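Local coordinates for protein Alpha/beta hydrolase (Pseudomonas aeruginosa PAO1, PDB 4R1D) that binds calcium and is probably a lipase effector of the H2 type VI secretion system, held in check by its immunity protein Tli4, at residues K68-R73 and V111-G117; Q382-Y386 and L459-E463; Y423-A429 and A511-A515; H438-D442 and V500-S504. All coordinates share one frame; numbering follows the deposited sequence.

Contact 1. Residues K68-R73 and V111-G117; sequences KSEVWR and VEVDDQG
Arg73 and Asp114 make the ionic centre of this contact. Arg73 NH2 donates to Asp114 OD2 at 2.7 Å, the core of a salt bridge. The acceptor lies in the guanidinium plane, yet the nitrogen approaches it from above the carboxylate plane, the two planes being 53° apart. Gly117 CA sits 3.8 Å above the guanidinium plane, over its centre, and closes in on that face. On the other oxygen, Asp114 OD1 takes the backbone N of Gln116 (2.9 Å), an Asx turn. Both segments flank strand 62-64, the middle of a small three-stranded antiparallel sheet. Strands 70-72 and 111-113 are its outer members, so side chains bridge them across the central strand; Val71 and Trp72 both face Leu62 in a classic beta bulge. The buried part holds Asp114 and the two valines, where Val71 CG2 meets Val111 CG1 at 4.0 Å. Glu70 runs its CG past Asp114 OD2, and water 1 donates to both carboxylates; Glu70 OE2 forms a salt bridge with Arg177 of the other protein chain. The side of Arg73 and the exposed Gln116 is watered instead: NE donates to water 2, and NH1 to water 3, which in turn donates to Gln116 O. Lys68 is partly exposed at the rim. Its chain turns at CG (chi2 -57°) and then runs straight until NZ forms a salt bridge with Glu112 OE2 at 2.8 Å, again from above the carboxylate plane; NZ also bonds Lys65 O, while Arg63 holds the same glutamate oxygen.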
loop_
_atom_site.group_PDB
_atom_site.type_symbol
_atom_site.label_atom_id
_atom_site.label_comp_id
_atom_site.label_asym_id
_atom_site.label_seq_id
_atom_site.Cartn_x
_atom_site.Cartn_y
_atom_site.Cartn_z
ATOM N N LYS A 68 -13.419 0.938 -8.229
ATOM C CA LYS A 68 -13.736 0.007 -7.146
ATOM C C LYS A 68 -13.240 -1.433 -7.329
ATOM O O LYS A 68 -13.542 -2.303 -6.503
ATOM C CB LYS A 68 -15.243 0.034 -6.808
ATOM C CG LYS A 68 -15.840 1.427 -6.671
ATOM C CD LYS A 68 -15.114 2.257 -5.598
ATOM C CE LYS A 68 -15.767 3.603 -5.393
ATOM N NZ LYS A 68 -15.006 4.407 -4.394
ATOM N N SER A 69 -12.470 -1.694 -8.383
ATOM C CA SER A 69 -11.955 -3.044 -8.596
ATOM C C SER A 69 -10.778 -3.296 -7.662
ATOM O O SER A 69 -10.114 -2.349 -7.221
ATOM C CB SER A 69 -11.560 -3.286 -10.057
ATOM O OG SER A 69 -11.322 -4.674 -10.285
ATOM N N GLU A 70 -10.542 -4.564 -7.337
ATOM C CA GLU A 70 -9.488 -4.936 -6.387
ATOM C C GLU A 70 -8.100 -4.780 -7.012
ATOM O O GLU A 70 -7.847 -5.315 -8.088
ATOM C CB GLU A 70 -9.680 -6.387 -5.938
ATOM C CG GLU A 70 -10.966 -6.673 -5.170
ATOM C CD GLU A 70 -12.196 -6.821 -6.060
ATOM O OE1 GLU A 70 -12.048 -6.808 -7.299
ATOM O OE2 GLU A 70 -13.314 -6.961 -5.511
ATOM N N VAL A 71 -7.199 -4.060 -6.342
ATOM C CA VAL A 71 -5.831 -3.908 -6.830
ATOM C C VAL A 71 -4.795 -4.443 -5.843
ATOM O O VAL A 71 -3.617 -4.524 -6.168
ATOM C CB VAL A 71 -5.491 -2.431 -7.137
ATOM C CG1 VAL A 71 -6.365 -1.906 -8.283
ATOM C CG2 VAL A 71 -5.678 -1.591 -5.899
ATOM N N TRP A 72 -5.223 -4.781 -4.631
ATOM C CA TRP A 72 -4.284 -5.303 -3.624
ATOM C C TRP A 72 -5.039 -6.172 -2.634
ATOM O O TRP A 72 -5.933 -5.689 -1.951
ATOM C CB TRP A 72 -3.589 -4.182 -2.854
ATOM C CG TRP A 72 -2.472 -4.712 -2.000
ATOM C CD1 TRP A 72 -2.440 -4.818 -0.633
ATOM C CD2 TRP A 72 -1.232 -5.245 -2.474
ATOM N NE1 TRP A 72 -1.237 -5.381 -0.230
ATOM C CE2 TRP A 72 -0.484 -5.652 -1.347
ATOM C CE3 TRP A 72 -0.680 -5.415 -3.747
ATOM C CZ2 TRP A 72 0.791 -6.206 -1.460
ATOM C CZ3 TRP A 72 0.590 -5.961 -3.857
ATOM C CH2 TRP A 72 1.309 -6.353 -2.727
ATOM N N ARG A 73 -4.685 -7.451 -2.592
ATOM C CA ARG A 73 -5.302 -8.397 -1.677
ATOM C C ARG A 73 -4.338 -9.543 -1.380
ATOM O O ARG A 73 -4.418 -10.636 -1.961
ATOM C CB ARG A 73 -6.637 -8.896 -2.205
ATOM C CG ARG A 73 -7.577 -9.309 -1.083
ATOM C CD ARG A 73 -8.957 -9.642 -1.604
ATOM N NE ARG A 73 -9.845 -8.487 -1.722
ATOM C CZ ARG A 73 -11.163 -8.615 -1.804
ATOM N NH1 ARG A 73 -11.689 -9.831 -1.753
ATOM N NH2 ARG A 73 -11.951 -7.553 -1.909
ATOM N N VAL A 111 -6.033 4.929 -4.902
ATOM C CA VAL A 111 -6.540 3.736 -4.239
ATOM C C VAL A 111 -7.240 4.091 -2.933
ATOM O O VAL A 111 -7.081 5.184 -2.424
ATOM C CB VAL A 111 -5.408 2.711 -3.916
ATOM C CG1 VAL A 111 -4.720 2.226 -5.201
ATOM C CG2 VAL A 111 -4.398 3.292 -2.902
ATOM N N GLU A 112 -8.012 3.148 -2.396
ATOM C CA GLU A 112 -8.632 3.313 -1.076
ATOM C C GLU A 112 -8.777 1.964 -0.378
ATOM O O GLU A 112 -8.760 0.912 -1.017
ATOM C CB GLU A 112 -10.009 3.981 -1.191
ATOM C CG GLU A 112 -11.011 3.152 -1.972
ATOM C CD GLU A 112 -12.387 3.809 -2.104
ATOM O OE1 GLU A 112 -12.525 5.008 -1.793
ATOM O OE2 GLU A 112 -13.324 3.106 -2.534
ATOM N N VAL A 113 -8.883 1.992 0.942
ATOM C CA VAL A 113 -9.119 0.770 1.701
ATOM C C VAL A 113 -10.320 -0.010 1.172
ATOM O O VAL A 113 -11.362 0.574 0.868
ATOM C CB VAL A 113 -9.355 1.083 3.177
ATOM C CG1 VAL A 113 -9.757 -0.184 3.934
ATOM C CG2 VAL A 113 -8.103 1.721 3.769
ATOM N N ASP A 114 -10.153 -1.325 1.060
ATOM C CA ASP A 114 -11.211 -2.243 0.635
ATOM C C ASP A 114 -11.540 -3.146 1.815
ATOM O O ASP A 114 -10.713 -3.961 2.218
ATOM C CB ASP A 114 -10.738 -3.090 -0.558
ATOM C CG ASP A 114 -11.786 -4.100 -1.032
ATOM O OD1 ASP A 114 -12.917 -4.109 -0.493
ATOM O OD2 ASP A 114 -11.483 -4.880 -1.965
ATOM N N ASP A 115 -12.745 -2.999 2.363
ATOM C CA ASP A 115 -13.143 -3.767 3.538
ATOM C C ASP A 115 -13.870 -5.066 3.211
ATOM O O ASP A 115 -14.430 -5.712 4.102
ATOM C CB ASP A 115 -13.981 -2.907 4.498
ATOM C CG ASP A 115 -15.346 -2.552 3.940
ATOM O OD1 ASP A 115 -15.617 -2.854 2.752
ATOM O OD2 ASP A 115 -16.151 -1.967 4.705
ATOM N N GLN A 116 -13.848 -5.460 1.937
ATOM C CA GLN A 116 -14.604 -6.624 1.490
ATOM C C GLN A 116 -13.762 -7.887 1.327
ATOM O O GLN A 116 -14.145 -8.814 0.610
ATOM C CB GLN A 116 -15.348 -6.285 0.191
ATOM C CG GLN A 116 -16.313 -5.125 0.371
ATOM C CD GLN A 116 -17.493 -5.497 1.257
ATOM O OE1 GLN A 116 -17.827 -4.788 2.209
ATOM N NE2 GLN A 116 -18.125 -6.615 0.946
ATOM N N GLY A 117 -12.627 -7.944 2.023
ATOM C CA GLY A 117 -11.818 -9.147 2.030
ATOM C C GLY A 117 -12.439 -10.267 2.846
ATOM O O GLY A 117 -13.435 -10.066 3.555
HETATM O O HOH W 1 -14.012 -5.630 -3.321
HETATM O O HOH W 2 -8.946 -5.823 -2.311
HETATM O O HOH W 3 -14.421 -9.604 -2.237
#

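Contact 2. Residues Q382-Y386 and L459-E463; sequences QNSQY and LNDDE
An Asx turn at Asp461, in the loop between helix 450-453 and strand 477-479, docks on the amide of Gln382. OD1 of Asp461 accepts the backbone N of Glu463 at 2.7 Å from one face of its carboxylate, and Gln382 NE2 at 2.8 Å from the opposite face. The amide and carboxylate planes stand 72° apart. Gln382 OE1 takes the backbone N of Asp461 at 2.9 Å, nearly straight at 168°, and water 5 adds a second donor. The other amide proton of NE2 goes to Asn383 OD1 (3.0 Å). Extended beyond CG, the glutamine chain carries this amide to Asp461; separately, its CB lies beside Asn460. Farther along, Tyr386 OH donates to Glu463 OE2 at 2.6 Å on the syn lone pair, and Gln385 CG lies over one face of the tyrosine ring. Elsewhere, Arg295 forms a salt bridge with Asp461 OD2, and Gly311 N, in helix 310-317, holds Glu463 OE1. All three direct bonds between the loops have uncharged donors; two end on carboxylates and one on the Gln382 amide oxygen. Held by its oxygen and both N-H groups, that amide has its rotation set, and the short phenol bond is consistent with an ionised Glu463.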
loop_
_atom_site.group_PDB
_atom_site.type_symbol
_atom_site.label_atom_id
_atom_site.label_comp_id
_atom_site.label_asym_id
_atom_site.label_seq_id
_atom_site.Cartn_x
_atom_site.Cartn_y
_atom_site.Cartn_z
ATOM N N GLN A 382 20.835 3.460 -13.865
ATOM C CA GLN A 382 20.308 2.362 -14.665
ATOM C C GLN A 382 18.829 2.109 -14.371
ATOM O O GLN A 382 18.142 1.486 -15.172
ATOM C CB GLN A 382 21.093 1.072 -14.414
ATOM C CG GLN A 382 21.031 0.594 -12.966
ATOM C CD GLN A 382 21.385 -0.870 -12.824
ATOM O OE1 GLN A 382 22.554 -1.254 -12.911
ATOM N NE2 GLN A 382 20.373 -1.701 -12.604
ATOM N N ASN A 383 18.358 2.575 -13.216
ATOM C CA ASN A 383 16.988 2.278 -12.781
ATOM C C ASN A 383 16.043 3.478 -12.854
ATOM O O ASN A 383 14.882 3.387 -12.439
ATOM C CB ASN A 383 16.976 1.677 -11.365
ATOM C CG ASN A 383 17.499 0.247 -11.332
ATOM O OD1 ASN A 383 17.699 -0.378 -12.382
ATOM N ND2 ASN A 383 17.714 -0.284 -10.128
ATOM N N SER A 384 16.541 4.600 -13.366
ATOM C CA SER A 384 15.723 5.802 -13.531
ATOM C C SER A 384 14.514 5.543 -14.427
ATOM O O SER A 384 13.456 6.153 -14.244
ATOM C CB SER A 384 16.552 6.946 -14.133
ATOM O OG SER A 384 17.718 7.194 -13.370
ATOM N N GLN A 385 14.685 4.636 -15.388
ATOM C CA GLN A 385 13.657 4.318 -16.377
ATOM C C GLN A 385 12.398 3.797 -15.704
ATOM O O GLN A 385 11.311 3.869 -16.271
ATOM C CB GLN A 385 14.170 3.261 -17.353
ATOM C CG GLN A 385 14.666 1.989 -16.669
ATOM C CD GLN A 385 15.178 0.949 -17.651
ATOM O OE1 GLN A 385 14.573 0.710 -18.694
ATOM N NE2 GLN A 385 16.304 0.332 -17.322
ATOM N N TYR A 386 12.551 3.280 -14.489
ATOM C CA TYR A 386 11.417 2.680 -13.780
ATOM C C TYR A 386 10.598 3.684 -12.968
ATOM O O TYR A 386 9.488 3.371 -12.517
ATOM C CB TYR A 386 11.902 1.532 -12.900
ATOM C CG TYR A 386 12.552 0.417 -13.692
ATOM C CD1 TYR A 386 11.799 -0.365 -14.557
ATOM C CD2 TYR A 386 13.910 0.140 -13.572
ATOM C CE1 TYR A 386 12.368 -1.395 -15.277
ATOM C CE2 TYR A 386 14.496 -0.903 -14.293
ATOM C CZ TYR A 386 13.720 -1.662 -15.146
ATOM O OH TYR A 386 14.268 -2.698 -15.880
ATOM N N LEU A 459 28.345 0.169 -16.874
ATOM C CA LEU A 459 27.973 -1.179 -16.448
ATOM C C LEU A 459 26.636 -1.212 -15.718
ATOM O O LEU A 459 26.338 -0.339 -14.900
ATOM C CB LEU A 459 29.061 -1.788 -15.558
ATOM C CG LEU A 459 30.444 -1.884 -16.202
ATOM C CD1 LEU A 459 31.395 -2.661 -15.308
ATOM C CD2 LEU A 459 30.347 -2.522 -17.580
ATOM N N ASN A 460 25.839 -2.229 -16.018
ATOM C CA ASN A 460 24.557 -2.410 -15.357
ATOM C C ASN A 460 24.505 -3.744 -14.615
ATOM O O ASN A 460 25.183 -4.700 -14.981
ATOM C CB ASN A 460 23.423 -2.320 -16.379
ATOM C CG ASN A 460 23.289 -0.927 -16.984
ATOM O OD1 ASN A 460 23.782 0.058 -16.429
ATOM N ND2 ASN A 460 22.611 -0.842 -18.124
ATOM N N ASP A 461 23.715 -3.804 -13.550
ATOM C CA ASP A 461 23.562 -5.058 -12.832
ATOM C C ASP A 461 22.444 -5.885 -13.472
ATOM O O ASP A 461 21.883 -5.487 -14.498
ATOM C CB ASP A 461 23.336 -4.805 -11.338
ATOM C CG ASP A 461 21.995 -4.149 -11.043
ATOM O OD1 ASP A 461 21.067 -4.273 -11.864
ATOM O OD2 ASP A 461 21.865 -3.525 -9.973
ATOM N N ASP A 462 22.133 -7.032 -12.884
ATOM C CA ASP A 462 21.089 -7.899 -13.431
ATOM C C ASP A 462 19.749 -7.667 -12.734
ATOM O O ASP A 462 18.825 -8.472 -12.862
ATOM C CB ASP A 462 21.493 -9.368 -13.315
ATOM C CG ASP A 462 21.465 -9.871 -11.884
ATOM O OD1 ASP A 462 21.433 -9.039 -10.945
ATOM O OD2 ASP A 462 21.492 -11.101 -11.698
ATOM N N GLU A 463 19.671 -6.571 -11.985
ATOM C CA GLU A 463 18.465 -6.210 -11.237
ATOM C C GLU A 463 18.077 -7.249 -10.197
ATOM O O GLU A 463 16.974 -7.200 -9.651
ATOM C CB GLU A 463 17.290 -5.911 -12.190
ATOM C CG GLU A 463 17.494 -4.621 -12.979
ATOM C CD GLU A 463 16.272 -4.173 -13.756
ATOM O OE1 GLU A 463 15.135 -4.457 -13.315
ATOM O OE2 GLU A 463 16.452 -3.526 -14.807
HETATM O O HOH W 4 18.261 -1.630 -15.249
HETATM O O HOH W 5 24.490 0.460 -12.427
HETATM O O HOH W 6 19.399 -2.837 -9.298
#

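Contact 3. Residues Y423-A429 and A511-A515; sequences YHSETYA and AGVKA
Val513 pushes its CG1 methyl between Tyr423 and Thr427, just before strand 515-519 pairs in parallel with strand 427-432 at the edge of the six-stranded parallel sheet of this alpha/beta hydrolase. The methyl stands 3.7 Å from Tyr423 CG, at the root of the ring, and 3.8 Å from Thr427 CG2, so it plugs the notch between the two side chains. Farther out along the same ring, the Ala511 CB knob meets Tyr423 CE1 at 3.6 Å. Gly512 joins these two bumps; its positive phi closes the end of helix 507-510 in a Schellman motif. Ala515 and Tyr428 share one face of the sheet. The small Ala515 CB fits obliquely against Tyr428 CD2 at 3.4 Å, while helix 542-556 covers more of the tyrosine. Lys514 lies alongside that tyrosine, pointing the same way, and its CD nears the phenol OH. With CG anti to the backbone N (chi1 177°) and a bend at chi3, the lysine forms a salt bridge in which Lys514 NZ donates to the syn lone pair of Glu426 OE1 at 2.7 Å. Glu426 folds back at chi2 to meet it. Water 7 bridges the segments, donating to His424 O and accepting from Thr427 N and Lys514 N. The strands themselves are joined by Ala515 N to Thr427 O at 3.2 Å, in the carbonyl plane, and by Ala429 N to Ala515 O at 2.8 Å, with an almost linear N-H...O angle of 177°.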
loop_
_atom_site.group_PDB
_atom_site.type_symbol
_atom_site.label_atom_id
_atom_site.label_comp_id
_atom_site.label_asym_id
_atom_site.label_seq_id
_atom_site.Cartn_x
_atom_site.Cartn_y
_atom_site.Cartn_z
ATOM N N TYR A 423 7.452 8.767 21.482
ATOM C CA TYR A 423 6.457 7.710 21.652
ATOM C C TYR A 423 5.443 8.127 22.707
ATOM O O TYR A 423 5.774 8.865 23.637
ATOM C CB TYR A 423 7.139 6.394 22.082
ATOM C CG TYR A 423 8.194 5.932 21.096
ATOM C CD1 TYR A 423 9.454 6.519 21.077
ATOM C CD2 TYR A 423 7.912 4.948 20.151
ATOM C CE1 TYR A 423 10.416 6.125 20.153
ATOM C CE2 TYR A 423 8.867 4.537 19.229
ATOM C CZ TYR A 423 10.107 5.129 19.230
ATOM O OH TYR A 423 11.034 4.730 18.312
ATOM N N HIS A 424 4.217 7.631 22.567
ATOM C CA HIS A 424 3.191 7.800 23.584
ATOM C C HIS A 424 3.758 7.398 24.956
ATOM O O HIS A 424 4.531 6.450 25.065
ATOM C CB HIS A 424 1.981 6.935 23.211
ATOM C CG HIS A 424 0.759 7.219 24.024
ATOM N ND1 HIS A 424 0.648 6.855 25.350
ATOM C CD2 HIS A 424 -0.410 7.823 23.698
ATOM C CE1 HIS A 424 -0.533 7.229 25.808
ATOM N NE2 HIS A 424 -1.199 7.810 24.823
ATOM N N SER A 425 3.388 8.131 26.002
ATOM C CA SER A 425 3.938 7.877 27.336
ATOM C C SER A 425 3.551 6.515 27.927
ATOM O O SER A 425 4.165 6.047 28.891
ATOM C CB SER A 425 3.543 9.007 28.298
ATOM O OG SER A 425 2.134 9.068 28.457
ATOM N N GLU A 426 2.528 5.879 27.367
ATOM C CA GLU A 426 2.149 4.543 27.820
ATOM C C GLU A 426 2.315 3.554 26.663
ATOM O O GLU A 426 1.341 3.015 26.145
ATOM C CB GLU A 426 0.715 4.537 28.345
ATOM C CG GLU A 426 0.435 5.658 29.361
ATOM C CD GLU A 426 1.213 5.477 30.669
ATOM O OE1 GLU A 426 1.646 4.348 30.964
ATOM O OE2 GLU A 426 1.381 6.468 31.404
ATOM N N THR A 427 3.564 3.334 26.267
ATOM C CA THR A 427 3.864 2.496 25.120
ATOM C C THR A 427 4.454 1.167 25.567
ATOM O O THR A 427 5.430 1.132 26.336
ATOM C CB THR A 427 4.852 3.199 24.161
ATOM O OG1 THR A 427 4.201 4.309 23.531
ATOM C CG2 THR A 427 5.307 2.233 23.087
ATOM N N TYR A 428 3.850 0.080 25.095
ATOM C CA TYR A 428 4.330 -1.274 25.367
ATOM C C TYR A 428 4.713 -1.902 24.039
ATOM O O TYR A 428 3.858 -2.199 23.203
ATOM C CB TYR A 428 3.230 -2.095 26.056
ATOM C CG TYR A 428 2.887 -1.564 27.435
ATOM C CD1 TYR A 428 2.163 -0.378 27.597
ATOM C CD2 TYR A 428 3.314 -2.237 28.573
ATOM C CE1 TYR A 428 1.876 0.118 28.880
ATOM C CE2 TYR A 428 3.026 -1.755 29.838
ATOM C CZ TYR A 428 2.324 -0.591 29.990
ATOM O OH TYR A 428 2.062 -0.155 31.270
ATOM N N ALA A 429 6.011 -2.071 23.820
ATOM C CA ALA A 429 6.492 -2.510 22.520
ATOM C C ALA A 429 7.067 -3.926 22.600
ATOM O O ALA A 429 7.652 -4.301 23.609
ATOM C CB ALA A 429 7.554 -1.541 22.029
ATOM N N ALA A 511 14.806 4.682 23.317
ATOM C CA ALA A 511 14.195 5.991 23.506
ATOM C C ALA A 511 13.437 6.078 24.830
ATOM O O ALA A 511 12.856 7.113 25.159
ATOM C CB ALA A 511 13.278 6.334 22.338
ATOM N N GLY A 512 13.425 4.979 25.572
ATOM C CA GLY A 512 12.873 4.963 26.913
ATOM C C GLY A 512 11.387 4.674 27.041
ATOM O O GLY A 512 10.744 5.198 27.949
ATOM N N VAL A 513 10.832 3.844 26.156
ATOM C CA VAL A 513 9.418 3.477 26.276
ATOM C C VAL A 513 9.180 2.719 27.573
ATOM O O VAL A 513 10.114 2.154 28.166
ATOM C CB VAL A 513 8.891 2.657 25.069
ATOM C CG1 VAL A 513 8.796 3.531 23.824
ATOM C CG2 VAL A 513 9.769 1.444 24.812
ATOM N N LYS A 514 7.933 2.720 28.024
ATOM C CA LYS A 514 7.599 2.153 29.329
ATOM C C LYS A 514 7.915 0.660 29.426
ATOM O O LYS A 514 8.435 0.188 30.440
ATOM C CB LYS A 514 6.133 2.418 29.668
ATOM C CG LYS A 514 5.680 1.788 30.980
ATOM C CD LYS A 514 4.341 2.366 31.440
ATOM C CE LYS A 514 4.521 3.616 32.304
ATOM N NZ LYS A 514 3.261 3.999 33.039
ATOM N N ALA A 515 7.585 -0.088 28.378
ATOM C CA ALA A 515 7.891 -1.514 28.341
ATOM C C ALA A 515 8.347 -1.942 26.950
ATOM O O ALA A 515 7.813 -1.478 25.939
ATOM C CB ALA A 515 6.679 -2.342 28.788
HETATM O O HOH W 7 6.280 4.867 26.908
HETATM O O HOH W 8 1.419 6.324 34.342
#

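Contact 4. Residues H438-D442 and V500-S504; sequences HSWRD and VPTDS
Asp503 OD2 is gripped by Arg441 NE at 2.8 Å and by water 9, which also donates to Arg441 O and so ties the carboxylate to the backbone of the opposite segment. The NE bond is nearly straight, 173°, and lies in the guanidinium plane, although it reaches the oxygen from its syn side somewhat out of the carboxylate plane. The second oxygen, Asp503 OD1, takes Arg441 NH2 at 2.9 Å on its syn lone pair. This is a side-on, two-pronged salt bridge, one nitrogen to each oxygen, with the guanidinium and carboxylate planes 37° apart. Placed anti to the backbone N (chi1 -175°), Arg441 CG rests 3.7 Å from Pro501 CB; a sharp turn at chi2 then swings the guanidinium round to Asp503. CG of Pro501 sits 3.8 Å from Ser439 O. Pro501 is the N-cap residue of the short helix 502-505, and its O accepts the N of Ser504. Arg441 thus touches the N-cap residue with its aliphatic part and Asp503, in the first turn, with its guanidinium. Ser287 and Tyr332 add further packing around the proline. The arginine has more than one acid near it: Arg441 NE stands 4.0 Å from Asp442 OD1, which lies well out of the guanidinium plane, an electrostatic neighbour only. Arg333 pairs with Asp442, and Asp490 O also accepts from Arg441 NH2. With all touching residues buried, such balanced partners would probably keep Arg441 and Asp503 ionised and make the pair costly to separate.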
loop_
_atom_site.group_PDB
_atom_site.type_symbol
_atom_site.label_atom_id
_atom_site.label_comp_id
_atom_site.label_asym_id
_atom_site.label_seq_id
_atom_site.Cartn_x
_atom_site.Cartn_y
_atom_site.Cartn_z
ATOM N N HIS A 438 18.839 -12.990 9.323
ATOM C CA HIS A 438 19.826 -11.960 8.994
ATOM C C HIS A 438 19.193 -10.606 8.684
ATOM O O HIS A 438 19.786 -9.560 8.965
ATOM C CB HIS A 438 20.772 -12.418 7.870
ATOM C CG HIS A 438 20.209 -12.278 6.488
ATOM N ND1 HIS A 438 19.393 -13.229 5.915
ATOM C CD2 HIS A 438 20.379 -11.312 5.551
ATOM C CE1 HIS A 438 19.066 -12.847 4.692
ATOM N NE2 HIS A 438 19.651 -11.687 4.448
ATOM N N SER A 439 17.999 -10.641 8.092
ATOM C CA SER A 439 17.173 -9.449 7.911
ATOM C C SER A 439 17.845 -8.353 7.076
ATOM O O SER A 439 17.490 -7.180 7.203
ATOM C CB SER A 439 16.786 -8.868 9.275
ATOM O OG SER A 439 16.224 -9.850 10.138
ATOM N N TRP A 440 18.797 -8.732 6.227
ATOM C CA TRP A 440 19.571 -7.765 5.441
ATOM C C TRP A 440 20.119 -6.639 6.308
ATOM O O TRP A 440 20.261 -5.494 5.859
ATOM C CB TRP A 440 18.723 -7.213 4.279
ATOM C CG TRP A 440 18.322 -8.314 3.367
ATOM C CD1 TRP A 440 17.084 -8.869 3.240
ATOM C CD2 TRP A 440 19.187 -9.050 2.496
ATOM N NE1 TRP A 440 17.119 -9.898 2.324
ATOM C CE2 TRP A 440 18.401 -10.027 1.852
ATOM C CE3 TRP A 440 20.549 -8.971 2.189
ATOM C CZ2 TRP A 440 18.931 -10.918 0.926
ATOM C CZ3 TRP A 440 21.077 -9.853 1.270
ATOM C CH2 TRP A 440 20.273 -10.819 0.648
ATOM N N ARG A 441 20.461 -6.978 7.545
ATOM C CA ARG A 441 20.859 -5.974 8.520
ATOM C C ARG A 441 22.159 -5.282 8.099
ATOM O O ARG A 441 22.296 -4.067 8.235
ATOM C CB ARG A 441 20.986 -6.611 9.901
ATOM C CG ARG A 441 21.282 -5.616 11.008
ATOM C CD ARG A 441 22.795 -5.523 11.310
ATOM N NE ARG A 441 23.026 -4.542 12.357
ATOM C CZ ARG A 441 23.977 -4.617 13.288
ATOM N NH1 ARG A 441 24.821 -5.641 13.323
ATOM N NH2 ARG A 441 24.061 -3.659 14.194
ATOM N N ASP A 442 23.118 -6.062 7.612
ATOM C CA ASP A 442 24.280 -5.490 6.943
ATOM C C ASP A 442 24.066 -5.688 5.468
ATOM O O ASP A 442 23.969 -6.823 4.998
ATOM C CB ASP A 442 25.581 -6.187 7.359
ATOM C CG ASP A 442 25.938 -5.932 8.805
ATOM O OD1 ASP A 442 25.548 -4.872 9.332
ATOM O OD2 ASP A 442 26.611 -6.785 9.421
ATOM N N VAL A 500 12.586 -6.366 9.874
ATOM C CA VAL A 500 13.068 -5.276 10.722
ATOM C C VAL A 500 14.343 -5.710 11.460
ATOM O O VAL A 500 14.294 -6.575 12.321
ATOM C CB VAL A 500 11.985 -4.874 11.751
ATOM C CG1 VAL A 500 12.487 -3.784 12.721
ATOM C CG2 VAL A 500 10.713 -4.400 11.017
ATOM N N PRO A 501 15.490 -5.112 11.110
ATOM C CA PRO A 501 16.719 -5.449 11.849
ATOM C C PRO A 501 16.565 -5.038 13.299
ATOM O O PRO A 501 15.871 -4.074 13.597
ATOM C CB PRO A 501 17.781 -4.578 11.179
ATOM C CG PRO A 501 17.268 -4.412 9.770
ATOM C CD PRO A 501 15.765 -4.281 9.925
ATOM N N THR A 502 17.215 -5.757 14.200
ATOM C CA THR A 502 17.172 -5.401 15.604
ATOM C C THR A 502 17.558 -3.921 15.825
ATOM O O THR A 502 17.019 -3.262 16.713
ATOM C CB THR A 502 18.071 -6.364 16.419
ATOM O OG1 THR A 502 17.696 -7.718 16.114
ATOM C CG2 THR A 502 17.910 -6.130 17.912
ATOM N N ASP A 503 18.482 -3.403 15.009
ATOM C CA ASP A 503 18.843 -1.983 15.039
ATOM C C ASP A 503 17.612 -1.106 15.246
ATOM O O ASP A 503 17.599 -0.208 16.079
ATOM C CB ASP A 503 19.474 -1.554 13.703
ATOM C CG ASP A 503 20.870 -2.104 13.502
ATOM O OD1 ASP A 503 21.635 -2.141 14.486
ATOM O OD2 ASP A 503 21.201 -2.484 12.353
ATOM N N SER A 504 16.587 -1.381 14.450
ATOM C CA SER A 504 15.367 -0.572 14.390
ATOM C C SER A 504 14.336 -1.084 15.405
ATOM O O SER A 504 13.655 -0.303 16.069
ATOM C CB SER A 504 14.814 -0.628 12.950
ATOM O OG SER A 504 13.555 0.041 12.812
HETATM O O HOH W 9 20.892 -2.132 9.621
#

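Contact 4 is the buried one, all its touching residues shielded, and a two-pronged salt bridge carries it; contact 2 lies at the surface, where hydrogen bonds from uncharged donors to an amide oxygen and to carboxylates join two loops. Contacts 1 and 3 are intermediate, and both belong to sheets, but differently: contact 3 pairs neighbouring parallel strands directly through backbone bonds, whereas contact 1 joins the outer strands of a small antiparallel sheet by side chains across the middle one. Contact 1 alone touches the other protein chain. Contacts 3 and 4 approach to about 6 Å between nearest atoms: strand 427-432 runs from contact 3 toward 438-442, and helices 502-505 and 507-510 lead from contact 4 to 511-515.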